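Local coordinates for small nuclear ribonucleoprotein homolog (Pyrobaculum aerophilum, PDB 1M5Q), which probably binds RNA, as other Sm-like proteins do, and assembles into a 14-subunit ring-like particle built on an augmented Sm fold, at residues Arg68-Phe74 with Val103-Gly107. Residues are numbered along the deposited sequence; the frame is centred on the assembly and turned at random.
Sequences RIDMREF and VSEIG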
ATOM      1  N   ARG H  68     -27.921  -1.423  26.080  1.00 29.71           N
ATOM      2  CA  ARG H  68     -27.399  -1.428  27.449  1.00 29.63           C
ATOM      3  C   ARG H  68     -28.572  -1.697  28.443  1.00 29.71           C
ATOM      4  O   ARG H  68     -29.709  -1.431  28.142  1.00 25.88           O
ATOM      5  CB  ARG H  68     -26.787  -0.066  27.817  1.00 29.20           C
ATOM      6  CG  ARG H  68     -25.399   0.261  27.203  1.00 29.61           C
ATOM      7  CD  ARG H  68     -24.370  -0.828  27.477  1.00 28.73           C
ATOM      8  NE  ARG H  68     -23.028  -0.443  27.032  1.00 30.85           N
ATOM      9  CZ  ARG H  68     -21.925  -1.172  27.262  1.00 29.63           C
ATOM     10  NH1 ARG H  68     -21.993  -2.335  27.928  1.00 27.89           N
ATOM     11  NH2 ARG H  68     -20.743  -0.713  26.877  1.00 23.29           N
ATOM     12  N   ILE H  69     -28.250  -2.225  29.614  1.00 29.84           N
ATOM     13  CA  ILE H  69     -29.241  -2.497  30.656  1.00 30.32           C
ATOM     14  C   ILE H  69     -30.004  -1.254  31.140  1.00 29.27           C
ATOM     15  O   ILE H  69     -29.401  -0.211  31.441  1.00 28.60           O
ATOM     16  CB  ILE H  69     -28.520  -3.140  31.888  1.00 30.27           C
ATOM     17  CG1 ILE H  69     -28.141  -4.597  31.534  1.00 32.28           C
ATOM     18  CG2 ILE H  69     -29.420  -3.137  33.123  1.00 32.62           C
ATOM     19  CD1 ILE H  69     -27.151  -5.239  32.540  1.00 34.92           C
ATOM     20  N   ASP H  70     -31.329  -1.382  31.235  1.00 31.24           N
ATOM     21  CA  ASP H  70     -32.193  -0.327  31.777  1.00 31.28           C
ATOM     22  C   ASP H  70     -31.852  -0.301  33.298  1.00 31.09           C
ATOM     23  O   ASP H  70     -32.215  -1.224  34.048  1.00 29.02           O
ATOM     24  CB  ASP H  70     -33.664  -0.714  31.579  1.00 33.27           C
ATOM     25  CG  ASP H  70     -34.639   0.320  32.188  1.00 35.81           C
ATOM     26  OD1 ASP H  70     -34.223   1.215  32.966  1.00 36.57           O
ATOM     27  OD2 ASP H  70     -35.845   0.232  31.877  1.00 39.74           O
HETATM   28  N   MSE H  71     -31.176   0.745  33.759  1.00 30.13           N
HETATM   29  CA  MSE H  71     -30.765   0.774  35.146  1.00 31.24           C
HETATM   30  C   MSE H  71     -31.901   0.930  36.146  1.00 32.45           C
HETATM   31  O   MSE H  71     -31.776   0.470  37.280  1.00 31.44           O
HETATM   32  CB  MSE H  71     -29.707   1.862  35.384  1.00 31.02           C
HETATM   33  CG  MSE H  71     -28.440   1.601  34.587  1.00 32.30           C
HETATM   34 SE   MSE H  71     -27.755  -0.191  34.836  0.73 29.44          SE
HETATM   35  CE  MSE H  71     -26.993   0.083  36.556  1.00 24.54           C
ATOM     36  N   ARG H  72     -32.979   1.595  35.738  1.00 32.97           N
ATOM     37  CA  ARG H  72     -34.140   1.760  36.622  1.00 34.63           C
ATOM     38  C   ARG H  72     -34.741   0.387  36.820  1.00 32.06           C
ATOM     39  O   ARG H  72     -35.124   0.046  37.911  1.00 32.93           O
ATOM     40  CB  ARG H  72     -35.189   2.719  36.021  1.00 35.11           C
ATOM     41  CG  ARG H  72     -34.841   4.188  36.183  1.00 38.06           C
ATOM     42  CD  ARG H  72     -36.066   5.064  35.907  1.00 43.81           C
ATOM     43  NE  ARG H  72     -35.812   6.025  34.836  1.00 49.16           N
ATOM     44  CZ  ARG H  72     -35.395   7.263  35.046  1.00 52.20           C
ATOM     45  NH1 ARG H  72     -35.205   7.687  36.289  1.00 54.50           N
ATOM     46  NH2 ARG H  72     -35.128   8.062  34.018  1.00 54.53           N
ATOM     47  N   GLU H  73     -34.818  -0.411  35.764  1.00 31.10           N
ATOM     48  CA  GLU H  73     -35.355  -1.755  35.916  1.00 30.15           C
ATOM     49  C   GLU H  73     -34.369  -2.573  36.780  1.00 29.61           C
ATOM     50  O   GLU H  73     -34.780  -3.340  37.645  1.00 30.46           O
ATOM     51  CB  GLU H  73     -35.543  -2.398  34.557  1.00 31.37           C
ATOM     52  CG  GLU H  73     -36.062  -3.826  34.641  1.00 37.18           C
ATOM     53  CD  GLU H  73     -37.493  -3.894  35.221  1.00 39.03           C
ATOM     54  OE1 GLU H  73     -38.363  -3.077  34.818  1.00 41.44           O
ATOM     55  OE2 GLU H  73     -37.739  -4.769  36.063  1.00 38.96           O
ATOM     56  N   PHE H  74     -33.063  -2.408  36.559  1.00 26.80           N
ATOM     57  CA  PHE H  74     -32.088  -3.102  37.376  1.00 25.64           C
ATOM     58  C   PHE H  74     -32.303  -2.770  38.869  1.00 24.87           C
ATOM     59  O   PHE H  74     -32.194  -3.634  39.734  1.00 24.09           O
ATOM     60  CB  PHE H  74     -30.633  -2.702  37.003  1.00 24.26           C
ATOM     61  CG  PHE H  74     -29.546  -3.434  37.829  1.00 22.37           C
ATOM     62  CD1 PHE H  74     -29.049  -4.646  37.414  1.00 22.69           C
ATOM     63  CD2 PHE H  74     -29.055  -2.894  39.010  1.00 22.43           C
ATOM     64  CE1 PHE H  74     -28.061  -5.351  38.155  1.00 21.81           C
ATOM     65  CE2 PHE H  74     -28.064  -3.572  39.764  1.00 24.52           C
ATOM     66  CZ  PHE H  74     -27.572  -4.815  39.322  1.00 23.05           C
ATOM     67  N   VAL H 103     -23.240   0.133  40.711  1.00 24.25           N
ATOM     68  CA  VAL H 103     -23.459  -0.504  39.419  1.00 23.92           C
ATOM     69  C   VAL H 103     -23.809   0.553  38.337  1.00 24.07           C
ATOM     70  O   VAL H 103     -24.748   1.319  38.505  1.00 22.34           O
ATOM     71  CB  VAL H 103     -24.679  -1.508  39.451  1.00 22.91           C
ATOM     72  CG1 VAL H 103     -24.665  -2.311  38.177  1.00 21.05           C
ATOM     73  CG2 VAL H 103     -24.637  -2.455  40.703  1.00 21.35           C
ATOM     74  N   SER H 104     -23.055   0.556  37.241  1.00 22.62           N
ATOM     75  CA  SER H 104     -23.252   1.471  36.126  1.00 23.37           C
ATOM     76  C   SER H 104     -23.711   0.562  34.985  1.00 24.15           C
ATOM     77  O   SER H 104     -23.740  -0.666  35.167  1.00 23.47           O
ATOM     78  CB  SER H 104     -21.922   2.140  35.750  1.00 19.76           C
ATOM     79  OG  SER H 104     -21.065   1.183  35.115  1.00 19.81           O
ATOM     80  N   GLU H 105     -24.033   1.134  33.821  1.00 23.70           N
ATOM     81  CA  GLU H 105     -24.483   0.309  32.716  1.00 25.08           C
ATOM     82  C   GLU H 105     -23.380  -0.580  32.169  1.00 24.10           C
ATOM     83  O   GLU H 105     -23.651  -1.453  31.350  1.00 25.59           O
ATOM     84  CB  GLU H 105     -25.135   1.130  31.563  1.00 25.78           C
ATOM     85  CG  GLU H 105     -24.310   2.259  30.991  1.00 29.78           C
ATOM     86  CD  GLU H 105     -24.962   2.960  29.767  1.00 33.50           C
ATOM     87  OE1 GLU H 105     -26.203   3.117  29.716  1.00 33.98           O
ATOM     88  OE2 GLU H 105     -24.218   3.384  28.848  1.00 34.69           O
ATOM     89  N   ILE H 106     -22.150  -0.429  32.637  1.00 24.16           N
ATOM     90  CA  ILE H 106     -21.091  -1.319  32.135  1.00 23.62           C
ATOM     91  C   ILE H 106     -20.395  -2.169  33.213  1.00 26.29           C
ATOM     92  O   ILE H 106     -19.360  -2.816  32.963  1.00 25.65           O
ATOM     93  CB  ILE H 106     -19.993  -0.545  31.361  1.00 24.14           C
ATOM     94  CG1 ILE H 106     -19.131   0.277  32.324  1.00 24.33           C
ATOM     95  CG2 ILE H 106     -20.645   0.337  30.294  1.00 22.66           C
ATOM     96  CD1 ILE H 106     -18.107   1.175  31.574  1.00 29.42           C
ATOM     97  N   GLY H 107     -20.920  -2.169  34.429  1.00 27.02           N
ATOM     98  CA  GLY H 107     -20.276  -3.017  35.415  1.00 26.73           C
ATOM     99  C   GLY H 107     -20.602  -2.745  36.862  1.00 26.02           C
ATOM    100  O   GLY H 107     -21.271  -1.770  37.208  1.00 26.12           O
TER
HETATM  101  O   HOH W   1     -25.789  -2.739  30.366  1.00 25.45           O
HETATM  102  O   HOH W   2     -28.511   2.491  30.781  1.00 28.61           O
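A capped helix start meets the hairpin turn of the four-stranded antiparallel sheet in the C-terminal domain. Asp70 is the N-cap of helix 71-81: its OD1 accepts weak hydrogen bonds from Arg72 N (3.1 Å) and Glu73 N (3.3 Å). Opposite, Ser104-Gly107 form a type I turn, closed by Gly107 N to Ser104 O at 3.3 Å, with Ser104 N to Gly107 O at 2.9 Å completing the hairpin pair, and braced by an ST turn, Ile106 N to Ser104 OG at 3.1 Å. The apolar part is Met71, a selenomethionine, whose CE lies 3.7 Å from Val103 CG1, and the Phe74 ring, one face covered by Val103 CG1; Met71 CE also closely approaches the backbone carbonyl Val103 O (3.2 Å). Phe74 also touches Leu121 of helix 113-127, so these residues belong to the interior where helices pack on the sheet, consistent with the C-terminal extension that augments the Sm fold. No direct hydrogen bond crosses; water 1 accepts from Ile69 N (2.6 Å) and donates to Glu105 O (2.7 Å), water 2 donates to Ile69 O (2.9 Å) and Glu105 OE1 (2.6 Å). Glu105 OE2 lies 4.4 Å from Arg68 NE, well out of the guanidinium plane, hence no salt bridge; Ile106 CG2 covers one guanidinium face, 3.6 Å from Arg68 NH2, while Arg68 NE makes a weak hydrogen bond to Asn50 OD1 of another subunit.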